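Local atomic coordinates of angiotensin-converting enzyme (PDB entry 6S1Y), a protein that probably hydrolyses peptide bonds as a zinc-dependent mosquito metalloprotease of the angiotensin-converting enzyme family, here holding a gamma-glutamyl peptide close to its metal. Residues Ile22-Tyr26 against Val66-Leu70; Trp194-Tyr198 against Asp491-Arg496; Phe434-Lys440 against Met462-Ser467. The contacts are given in a common frame with arbitrary orientation. Residue numbers count along the deposited sequence, not the author numbering.

Contact 1 of 3, residues Ile22-Tyr26 against Val66-Leu70; sequences IEQRY and VAEEL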
loop_
_atom_site.group_PDB
_atom_site.type_symbol
_atom_site.label_atom_id
_atom_site.label_comp_id
_atom_site.label_asym_id
_atom_site.label_seq_id
_atom_site.Cartn_x
_atom_site.Cartn_y
_atom_site.Cartn_z
ATOM N N ILE A 22 -28.155 -7.290 -16.021
ATOM C CA ILE A 22 -27.599 -7.650 -14.721
ATOM C C ILE A 22 -26.517 -6.655 -14.317
ATOM O O ILE A 22 -26.475 -6.197 -13.170
ATOM C CB ILE A 22 -27.068 -9.095 -14.753
ATOM C CG1 ILE A 22 -28.222 -10.076 -15.007
ATOM C CG2 ILE A 22 -26.364 -9.424 -13.451
ATOM C CD1 ILE A 22 -27.805 -11.535 -15.098
ATOM N N GLU A 23 -25.641 -6.289 -15.259
ATOM C CA GLU A 23 -24.557 -5.360 -14.962
ATOM C C GLU A 23 -25.073 -4.060 -14.358
ATOM O O GLU A 23 -24.494 -3.540 -13.397
ATOM C CB GLU A 23 -23.758 -5.060 -16.233
ATOM C CG GLU A 23 -22.845 -6.189 -16.682
ATOM C CD GLU A 23 -22.249 -5.951 -18.060
ATOM O OE1 GLU A 23 -22.654 -4.979 -18.741
ATOM O OE2 GLU A 23 -21.371 -6.743 -18.461
ATOM N N GLN A 24 -26.149 -3.505 -14.917
ATOM C CA GLN A 24 -26.666 -2.243 -14.401
ATOM C C GLN A 24 -27.272 -2.428 -13.019
ATOM O O GLN A 24 -27.120 -1.568 -12.145
ATOM C CB GLN A 24 -27.697 -1.661 -15.366
ATOM C CG GLN A 24 -27.250 -1.615 -16.825
ATOM C CD GLN A 24 -25.985 -0.792 -17.048
ATOM O OE1 GLN A 24 -25.699 0.159 -16.309
ATOM N NE2 GLN A 24 -25.219 -1.157 -18.075
ATOM N N ARG A 25 -27.973 -3.541 -12.806
ATOM C CA ARG A 25 -28.458 -3.879 -11.473
ATOM C C ARG A 25 -27.301 -3.940 -10.478
ATOM O O ARG A 25 -27.319 -3.261 -9.444
ATOM C CB ARG A 25 -29.207 -5.215 -11.541
ATOM C CG ARG A 25 -30.406 -5.351 -10.625
ATOM C CD ARG A 25 -31.556 -6.058 -11.340
ATOM N NE ARG A 25 -31.213 -7.414 -11.762
ATOM C CZ ARG A 25 -31.209 -8.474 -10.957
ATOM N NH1 ARG A 25 -30.890 -9.665 -11.433
ATOM N NH2 ARG A 25 -31.517 -8.347 -9.670
ATOM N N TYR A 26 -26.273 -4.734 -10.794
ATOM C CA TYR A 26 -25.104 -4.867 -9.921
ATOM C C TYR A 26 -24.475 -3.507 -9.643
ATOM O O TYR A 26 -24.201 -3.158 -8.494
ATOM C CB TYR A 26 -24.097 -5.820 -10.587
ATOM C CG TYR A 26 -23.036 -6.466 -9.720
ATOM C CD1 TYR A 26 -23.256 -7.696 -9.118
ATOM C CD2 TYR A 26 -21.784 -5.876 -9.559
ATOM C CE1 TYR A 26 -22.271 -8.305 -8.347
ATOM C CE2 TYR A 26 -20.797 -6.473 -8.789
ATOM C CZ TYR A 26 -21.043 -7.689 -8.191
ATOM O OH TYR A 26 -20.066 -8.298 -7.430
ATOM N N VAL A 66 -27.834 -12.458 -8.665
ATOM C CA VAL A 66 -27.088 -12.382 -9.916
ATOM C C VAL A 66 -26.333 -13.676 -10.165
ATOM O O VAL A 66 -26.299 -14.183 -11.289
ATOM C CB VAL A 66 -26.128 -11.175 -9.891
ATOM C CG1 VAL A 66 -25.100 -11.299 -11.004
ATOM C CG2 VAL A 66 -26.913 -9.880 -10.000
ATOM N N ALA A 67 -25.703 -14.226 -9.123
ATOM C CA ALA A 67 -24.882 -15.416 -9.313
ATOM C C ALA A 67 -25.733 -16.600 -9.742
ATOM O O ALA A 67 -25.339 -17.375 -10.620
ATOM C CB ALA A 67 -24.118 -15.750 -8.031
ATOM N N GLU A 68 -26.903 -16.765 -9.124
ATOM C CA GLU A 68 -27.808 -17.828 -9.545
ATOM C C GLU A 68 -28.338 -17.573 -10.953
ATOM O O GLU A 68 -28.309 -18.463 -11.808
ATOM C CB GLU A 68 -28.959 -17.954 -8.555
ATOM C CG GLU A 68 -29.839 -19.155 -8.811
ATOM C CD GLU A 68 -30.969 -19.258 -7.811
ATOM O OE1 GLU A 68 -32.147 -19.149 -8.224
ATOM O OE2 GLU A 68 -30.672 -19.429 -6.607
ATOM N N GLU A 69 -28.815 -16.354 -11.215
ATOM C CA GLU A 69 -29.319 -16.036 -12.544
ATOM C C GLU A 69 -28.312 -16.384 -13.630
ATOM O O GLU A 69 -28.701 -16.687 -14.763
ATOM C CB GLU A 69 -29.681 -14.552 -12.633
ATOM C CG GLU A 69 -30.967 -14.181 -11.921
ATOM C CD GLU A 69 -31.283 -12.697 -12.038
ATOM O OE1 GLU A 69 -31.787 -12.103 -11.050
ATOM O OE2 GLU A 69 -31.011 -12.124 -13.119
ATOM N N LEU A 70 -27.023 -16.354 -13.314
ATOM C CA LEU A 70 -25.994 -16.574 -14.317
ATOM C C LEU A 70 -25.627 -18.039 -14.493
ATOM O O LEU A 70 -24.966 -18.380 -15.481
ATOM C CB LEU A 70 -24.743 -15.775 -13.961
ATOM C CG LEU A 70 -24.913 -14.273 -14.150
ATOM C CD1 LEU A 70 -23.802 -13.528 -13.438
ATOM C CD2 LEU A 70 -24.945 -13.922 -15.631
#

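Contact 2 of 3, residues Trp194-Tyr198 against Asp491-Arg496; sequences WLNEY and DVEYLR. With KSN ((2~{S})-2-[[(4~{S})-4-azanyl-5-oxidanyl-5-oxidanylidene-pentanoyl]amino]pentanedioic acid), chain H.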
loop_
_atom_site.group_PDB
_atom_site.type_symbol
_atom_site.label_atom_id
_atom_site.label_comp_id
_atom_site.label_asym_id
_atom_site.label_seq_id
_atom_site.Cartn_x
_atom_site.Cartn_y
_atom_site.Cartn_z
ATOM N N TRP A 194 -7.347 -14.743 -1.672
ATOM C CA TRP A 194 -6.504 -13.588 -1.976
ATOM C C TRP A 194 -5.566 -13.899 -3.131
ATOM O O TRP A 194 -5.441 -13.118 -4.077
ATOM C CB TRP A 194 -5.706 -13.163 -0.739
ATOM C CG TRP A 194 -6.472 -12.343 0.280
ATOM C CD1 TRP A 194 -7.775 -11.936 0.202
ATOM C CD2 TRP A 194 -5.977 -11.853 1.537
ATOM N NE1 TRP A 194 -8.111 -11.207 1.315
ATOM C CE2 TRP A 194 -7.029 -11.143 2.154
ATOM C CE3 TRP A 194 -4.742 -11.932 2.192
ATOM C CZ2 TRP A 194 -6.887 -10.526 3.395
ATOM C CZ3 TRP A 194 -4.608 -11.325 3.439
ATOM C CH2 TRP A 194 -5.675 -10.637 4.026
ATOM N N LEU A 195 -4.907 -15.056 -3.080
ATOM C CA LEU A 195 -3.962 -15.391 -4.147
ATOM C C LEU A 195 -4.672 -15.590 -5.483
ATOM O O LEU A 195 -4.074 -15.367 -6.543
ATOM C CB LEU A 195 -3.155 -16.632 -3.760
ATOM C CG LEU A 195 -1.970 -16.306 -2.840
ATOM C CD1 LEU A 195 -1.461 -17.571 -2.134
ATOM C CD2 LEU A 195 -0.841 -15.631 -3.611
ATOM N N ASN A 196 -5.948 -15.979 -5.456
ATOM C CA ASN A 196 -6.681 -16.159 -6.702
ATOM C C ASN A 196 -6.737 -14.883 -7.537
ATOM O O ASN A 196 -6.738 -14.959 -8.766
ATOM C CB ASN A 196 -8.096 -16.647 -6.402
ATOM C CG ASN A 196 -8.956 -16.684 -7.637
ATOM O OD1 ASN A 196 -8.640 -17.382 -8.596
ATOM N ND2 ASN A 196 -10.044 -15.926 -7.624
ATOM N N GLU A 197 -6.771 -13.708 -6.893
ATOM C CA GLU A 197 -6.816 -12.437 -7.610
ATOM C C GLU A 197 -5.634 -12.224 -8.548
ATOM O O GLU A 197 -5.700 -11.340 -9.399
ATOM C CB GLU A 197 -6.873 -11.274 -6.612
ATOM C CG GLU A 197 -8.161 -11.233 -5.793
ATOM C CD GLU A 197 -9.395 -11.035 -6.676
ATOM O OE1 GLU A 197 -9.499 -9.976 -7.330
ATOM O OE2 GLU A 197 -10.245 -11.948 -6.733
ATOM N N TYR A 198 -4.557 -13.003 -8.423
ATOM C CA TYR A 198 -3.388 -12.850 -9.282
ATOM C C TYR A 198 -3.339 -13.896 -10.384
ATOM O O TYR A 198 -2.450 -13.835 -11.246
ATOM C CB TYR A 198 -2.107 -12.901 -8.437
ATOM C CG TYR A 198 -2.050 -11.749 -7.442
ATOM C CD1 TYR A 198 -1.505 -10.520 -7.796
ATOM C CD2 TYR A 198 -2.569 -11.891 -6.158
ATOM C CE1 TYR A 198 -1.472 -9.469 -6.902
ATOM C CE2 TYR A 198 -2.536 -10.843 -5.254
ATOM C CZ TYR A 198 -1.991 -9.640 -5.635
ATOM O OH TYR A 198 -1.968 -8.618 -4.722
ATOM N N ASP A 491 -8.976 -5.517 7.215
ATOM C CA ASP A 491 -9.106 -6.643 6.291
ATOM C C ASP A 491 -8.858 -6.207 4.850
ATOM O O ASP A 491 -9.642 -6.495 3.945
ATOM C CB ASP A 491 -10.484 -7.297 6.430
ATOM C CG ASP A 491 -10.708 -8.410 5.423
ATOM O OD1 ASP A 491 -9.737 -9.145 5.129
ATOM O OD2 ASP A 491 -11.847 -8.550 4.922
ATOM N N VAL A 492 -7.740 -5.522 4.635
ATOM C CA VAL A 492 -7.283 -5.164 3.298
ATOM C C VAL A 492 -6.077 -6.033 2.985
ATOM O O VAL A 492 -5.073 -5.994 3.706
ATOM C CB VAL A 492 -6.931 -3.671 3.185
ATOM C CG1 VAL A 492 -6.393 -3.383 1.815
ATOM C CG2 VAL A 492 -8.161 -2.800 3.490
ATOM N N GLU A 493 -6.192 -6.843 1.934
ATOM C CA GLU A 493 -5.071 -7.629 1.428
ATOM C C GLU A 493 -3.841 -6.741 1.251
ATOM O O GLU A 493 -3.959 -5.582 0.845
ATOM C CB GLU A 493 -5.492 -8.267 0.097
ATOM C CG GLU A 493 -4.555 -9.303 -0.436
ATOM C CD GLU A 493 -3.651 -8.755 -1.517
ATOM O OE1 GLU A 493 -3.456 -7.528 -1.578
ATOM O OE2 GLU A 493 -3.131 -9.574 -2.297
ATOM N N TYR A 494 -2.654 -7.272 1.591
ATOM C CA TYR A 494 -1.440 -6.455 1.544
ATOM C C TYR A 494 -0.450 -6.877 0.476
ATOM O O TYR A 494 0.447 -6.093 0.143
ATOM C CB TYR A 494 -0.719 -6.452 2.901
ATOM C CG TYR A 494 0.026 -5.154 3.206
ATOM C CD1 TYR A 494 -0.654 -4.027 3.638
ATOM C CD2 TYR A 494 1.412 -5.066 3.071
ATOM C CE1 TYR A 494 0.013 -2.855 3.923
ATOM C CE2 TYR A 494 2.083 -3.909 3.358
ATOM C CZ TYR A 494 1.379 -2.801 3.771
ATOM O OH TYR A 494 2.068 -1.661 4.044
ATOM N N LEU A 495 -0.588 -8.075 -0.090
ATOM C CA LEU A 495 0.325 -8.482 -1.155
ATOM C C LEU A 495 0.256 -7.537 -2.353
ATOM O O LEU A 495 1.237 -7.410 -3.090
ATOM C CB LEU A 495 0.028 -9.918 -1.593
ATOM C CG LEU A 495 1.127 -10.473 -2.512
ATOM C CD1 LEU A 495 2.290 -10.979 -1.684
ATOM C CD2 LEU A 495 0.591 -11.568 -3.418
ATOM N N ARG A 496 -0.880 -6.865 -2.556
ATOM C CA ARG A 496 -0.959 -5.831 -3.593
ATOM C C ARG A 496 0.244 -4.887 -3.550
ATOM O O ARG A 496 0.741 -4.454 -4.601
ATOM C CB ARG A 496 -2.251 -5.020 -3.438
ATOM C CG ARG A 496 -2.449 -4.404 -2.057
ATOM C CD ARG A 496 -3.852 -3.809 -1.889
ATOM N NE ARG A 496 -4.907 -4.817 -1.945
ATOM C CZ ARG A 496 -6.210 -4.530 -1.922
ATOM N NH1 ARG A 496 -6.594 -3.277 -1.828
ATOM N NH2 ARG A 496 -7.127 -5.498 -1.997
HETATM C C10 KSN H . -8.073 1.078 1.380
HETATM C C13 KSN H . -4.101 2.712 -0.398
HETATM C C17 KSN H . 0.792 1.848 3.856
HETATM C C02 KSN H . 0.933 2.227 2.377
HETATM C C03 KSN H . -0.380 2.351 1.590
HETATM C C04 KSN H . -1.650 2.576 2.394
HETATM C C05 KSN H . -2.415 3.886 2.074
HETATM C C07 KSN H . -4.480 2.674 1.103
HETATM C C08 KSN H . -5.982 2.632 1.353
HETATM C C09 KSN H . -6.633 1.316 0.886
HETATM N N01 KSN H . 1.774 1.248 1.679
HETATM N N06 KSN H . -3.776 3.895 1.517
HETATM O O11 KSN H . -8.506 1.726 2.383
HETATM O O12 KSN H . -8.837 0.227 0.808
HETATM O O14 KSN H . -4.065 3.834 -0.975
HETATM O O15 KSN H . -3.795 1.685 -1.032
HETATM O O16 KSN H . -1.913 4.934 2.352
HETATM O O18 KSN H . 0.617 2.780 4.686
HETATM O O19 KSN H . 0.848 0.669 4.298
HETATM O O HOH W 1 -10.173 -9.384 2.216
HETATM O O HOH W 2 -5.383 -10.495 -3.599
#

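Contact 3 of 3, residues Phe434-Lys440 against Met462-Ser467; sequences FAYTLDK and MRSRYS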
loop_
_atom_site.group_PDB
_atom_site.type_symbol
_atom_site.label_atom_id
_atom_site.label_comp_id
_atom_site.label_asym_id
_atom_site.label_seq_id
_atom_site.Cartn_x
_atom_site.Cartn_y
_atom_site.Cartn_z
ATOM N N PHE A 434 8.849 -6.152 4.421
ATOM C CA PHE A 434 7.713 -5.867 5.282
ATOM C C PHE A 434 6.417 -6.343 4.644
ATOM O O PHE A 434 5.638 -7.062 5.269
ATOM C CB PHE A 434 7.626 -4.372 5.569
ATOM C CG PHE A 434 6.391 -3.979 6.330
ATOM C CD1 PHE A 434 6.365 -4.050 7.719
ATOM C CD2 PHE A 434 5.272 -3.536 5.666
ATOM C CE1 PHE A 434 5.245 -3.675 8.420
ATOM C CE2 PHE A 434 4.144 -3.166 6.360
ATOM C CZ PHE A 434 4.129 -3.233 7.739
ATOM N N ALA A 435 6.142 -5.899 3.411
ATOM C CA ALA A 435 4.879 -6.241 2.756
ATOM C C ALA A 435 4.733 -7.752 2.642
ATOM O O ALA A 435 3.655 -8.298 2.893
ATOM C CB ALA A 435 4.810 -5.582 1.379
ATOM N N TYR A 436 5.828 -8.446 2.315
ATOM C CA TYR A 436 5.821 -9.903 2.240
ATOM C C TYR A 436 5.364 -10.537 3.554
ATOM O O TYR A 436 4.513 -11.431 3.554
ATOM C CB TYR A 436 7.225 -10.401 1.874
ATOM C CG TYR A 436 7.400 -11.905 1.825
ATOM C CD1 TYR A 436 6.809 -12.671 0.822
ATOM C CD2 TYR A 436 8.208 -12.563 2.757
ATOM C CE1 TYR A 436 7.006 -14.054 0.775
ATOM C CE2 TYR A 436 8.402 -13.919 2.710
ATOM C CZ TYR A 436 7.795 -14.669 1.727
ATOM O OH TYR A 436 8.008 -16.041 1.694
ATOM N N THR A 437 5.917 -10.087 4.686
ATOM C CA THR A 437 5.617 -10.748 5.950
ATOM C C THR A 437 4.161 -10.569 6.365
ATOM O O THR A 437 3.625 -11.402 7.096
ATOM C CB THR A 437 6.515 -10.230 7.078
ATOM O OG1 THR A 437 6.399 -8.811 7.151
ATOM C CG2 THR A 437 7.965 -10.580 6.840
ATOM N N LEU A 438 3.513 -9.482 5.954
ATOM C CA LEU A 438 2.143 -9.259 6.415
ATOM C C LEU A 438 1.180 -10.308 5.850
ATOM O O LEU A 438 0.309 -10.810 6.572
ATOM C CB LEU A 438 1.665 -7.861 6.042
ATOM C CG LEU A 438 2.020 -6.707 6.966
ATOM C CD1 LEU A 438 1.031 -5.572 6.744
ATOM C CD2 LEU A 438 1.989 -7.146 8.421
ATOM N N ASP A 439 1.289 -10.628 4.563
ATOM C CA ASP A 439 0.396 -11.651 4.039
ATOM C C ASP A 439 0.938 -13.053 4.235
ATOM O O ASP A 439 0.145 -13.984 4.419
ATOM C CB ASP A 439 0.061 -11.358 2.577
ATOM C CG ASP A 439 -1.103 -10.335 2.459
ATOM O OD1 ASP A 439 -1.550 -9.848 3.518
ATOM O OD2 ASP A 439 -1.583 -10.040 1.339
ATOM N N LYS A 440 2.252 -13.249 4.270
ATOM C CA LYS A 440 2.733 -14.575 4.649
ATOM C C LYS A 440 2.192 -14.927 6.024
ATOM O O LYS A 440 1.709 -16.037 6.241
ATOM C CB LYS A 440 4.260 -14.632 4.617
ATOM C CG LYS A 440 4.857 -16.017 4.771
ATOM C CD LYS A 440 6.379 -15.938 5.013
ATOM C CE LYS A 440 7.056 -17.331 5.127
ATOM N NZ LYS A 440 7.199 -17.986 3.806
ATOM N N MET A 462 8.373 -13.854 12.329
ATOM C CA MET A 462 8.483 -13.614 10.891
ATOM C C MET A 462 9.025 -12.214 10.599
ATOM O O MET A 462 9.862 -12.042 9.710
ATOM C CB MET A 462 7.118 -13.822 10.222
ATOM C CG MET A 462 6.721 -15.301 10.062
ATOM S SD MET A 462 5.134 -15.556 9.201
ATOM C CE MET A 462 5.321 -14.252 8.034
ATOM N N ARG A 463 8.572 -11.197 11.338
ATOM C CA ARG A 463 9.118 -9.857 11.117
ATOM C C ARG A 463 10.631 -9.851 11.335
ATOM O O ARG A 463 11.381 -9.197 10.593
ATOM C CB ARG A 463 8.437 -8.833 12.037
ATOM C CG ARG A 463 6.911 -8.684 11.862
ATOM C CD ARG A 463 6.502 -7.837 10.649
ATOM N NE ARG A 463 7.166 -6.540 10.697
ATOM C CZ ARG A 463 8.133 -6.161 9.863
ATOM N NH1 ARG A 463 8.542 -6.948 8.858
ATOM N NH2 ARG A 463 8.690 -4.992 10.046
ATOM N N SER A 464 11.105 -10.563 12.355
ATOM C CA SER A 464 12.542 -10.629 12.588
ATOM C C SER A 464 13.236 -11.370 11.452
ATOM O O SER A 464 14.256 -10.901 10.931
ATOM C CB SER A 464 12.816 -11.298 13.940
ATOM O OG SER A 464 14.203 -11.461 14.167
ATOM N N ARG A 465 12.684 -12.493 11.014
ATOM C CA ARG A 465 13.372 -13.292 9.996
ATOM C C ARG A 465 13.569 -12.501 8.710
ATOM O O ARG A 465 14.668 -12.466 8.145
ATOM C CB ARG A 465 12.607 -14.580 9.715
ATOM C CG ARG A 465 13.105 -15.299 8.460
ATOM C CD ARG A 465 12.901 -16.814 8.513
ATOM N NE ARG A 465 13.382 -17.427 7.266
ATOM C CZ ARG A 465 14.661 -17.713 7.009
ATOM N NH1 ARG A 465 14.997 -18.264 5.852
ATOM N NH2 ARG A 465 15.602 -17.462 7.913
ATOM N N TYR A 466 12.528 -11.829 8.239
ATOM C CA TYR A 466 12.625 -11.207 6.934
ATOM C C TYR A 466 13.004 -9.732 6.977
ATOM O O TYR A 466 13.583 -9.239 5.995
ATOM C CB TYR A 466 11.318 -11.418 6.173
ATOM C CG TYR A 466 11.107 -12.882 5.855
ATOM C CD1 TYR A 466 11.808 -13.495 4.822
ATOM C CD2 TYR A 466 10.245 -13.670 6.618
ATOM C CE1 TYR A 466 11.633 -14.846 4.541
ATOM C CE2 TYR A 466 10.080 -15.023 6.343
ATOM C CZ TYR A 466 10.774 -15.594 5.302
ATOM O OH TYR A 466 10.621 -16.929 5.027
ATOM N N SER A 467 12.751 -9.021 8.084
ATOM C CA SER A 467 13.091 -7.599 8.125
ATOM C C SER A 467 14.176 -7.272 9.128
ATOM O O SER A 467 14.749 -6.193 9.052
ATOM C CB SER A 467 11.867 -6.745 8.466
ATOM O OG SER A 467 10.955 -6.758 7.402
#

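Contact 1 of 3, residues Ile22-Tyr26 against Val66-Leu70
A salt bridge from R25 NH1 to E69 OE1, 2.6 Å long, is the strongest link between these two helices. Read as a hydrogen bond it is weak, because the N-H...O angle is only 128°: the attraction owes more to charge than to alignment. One face of the R25 guanidinium lies over V66 CG2, 4.2 Å from NH1, so the charged group also shields an apolar neighbour. Beneath it, I22 CG2 meets V66 CG1 at 3.3 Å and I22 CD1 meets L70 CD2 at 3.8 Å, while V66 CG2 sits at the edge of the Y26 ring, 4.3 Å from CD1. The segments run antiparallel (169°) as neighbouring arms of the N-terminal helical hairpin formed by 12-42 and 46-70. The axes of the two short segments come no closer than 11.6 Å, a wide spacing bridged by branched aliphatic side chains. Y26 also packs edge-to-face on F59, and L90 of helix 81-90 touches both Y26 and L70. The chemistry is thus that of an apolar seam with an ion pair along its more exposed side.

Contact 2 of 3, residues Trp194-Tyr198 against Asp491-Arg496
W194-Y198 covers the C-terminal part of helix 190-196 and the residues that follow, with E197 N bonded to W194 O (3.2 Å) and Y198 N to L195 O (3.1 Å), while D491-R496 joins helix 486-489 to helix 495-514. A Schellman motif ends the first of these, with D491 at positive phi (54°) as its C-prime residue. At the next start E493 is the capping residue: its OE1 accepts from R496 N at 2.8 Å and from R496 NE at 3.1 Å, the latter within a salt bridge. The CA atoms of W194 and E493 are 7.0 Å apart. E493 CG lies over the W194 indole, 3.8 Å from the centroid of the five-membered ring and 24° off its normal, a CH-pi contact. L495 CD2 makes an off-centre CH-pi contact with Y198, 4.2 Å from the ring centroid and 29° off its normal. Water 1 links W194 NE1 (2.9 Å) to D491 OD1 (3.0 Å), and D491 is further held by Y174 and Y95. The far side of the connection reaches the ligand pocket, where Y494 OH donates to KSN O19 at 2.6 Å; R496 touches the zinc ligand E385. E493 OE2 accepts from Y198 OH at 2.9 Å and more weakly, at 2.8 Å, from water 2, which also donates to W194 O at 2.7 Å.

Contact 3 of 3, residues Phe434-Lys440 against Met462-Ser467
Polar contacts centre on T437 and R463, whose CA atoms are 6.3 Å apart. T437 OG1 donates to F434 O at 2.7 Å, back along its own helix, and accepts a weak bond from R463 NH1 at 3.3 Å (N-H...O angle 136°). The same NH1 makes a better bond to S467 OG, 2.8 Å at 155°, one turn farther along the second helix. K440 NZ donates to Y436 OH at 3.0 Å, and that hydroxyl also pairs with D208.

The aromatic contact is T-shaped: Y436 directs its edge at the face of Y466, with centroids 5.2 Å apart and planes at 78°. Y436 CE2 comes within 3.8 Å of Y466 CE1. In another pairing, F434 CD1 lies over a face of the R463 guanidinium, 3.4 Å from NH2, which itself lies near the plane of the phenyl ring, at its edge.

Other van der Waals contacts lie between the helices. T437 CG2 rests 3.5 Å from Y466 CB, and M462 CE reaches both T437 O (3.4 Å) and K440 CB (3.6 Å). K440 CE lies 3.6 Å from Y466 OH.

Helices 431-447 and 455-467 form an antiparallel helical hairpin here, their local axes 9.3 Å apart and at 147°. Y436 also packs on V207 and I211 of helix 203-233, while the F434 side chain comes about 5 Å from the bound KSN. With the one hydrogen bond between the two segments weak, the contact rests mainly on van der Waals and aromatic contacts, the T-shaped pair Y436-Y466 among them.

From the N terminus, contact 1 closes first, pairing helices 12-42 and 46-70 across a short turn; everything that follows is in series with it. Its centre lies about 24 Å from the centre of contact 2 and about 39 Å from that of contact 3, and it touches neither. Contact 2 closes a far longer loop, bringing the end of helix 190-196 to the connection before helix 495-514. Contact 3 is nested inside that loop and pairs helices 431-447 and 455-467. The two later contacts meet through D439, whose OD2 probably accepts hydrogen bonds from L495 N (2.6 Å) and Y494 N (3.0 Å), while Y494 OH packs 3.5 Å from F434 CE2, beside the ligand.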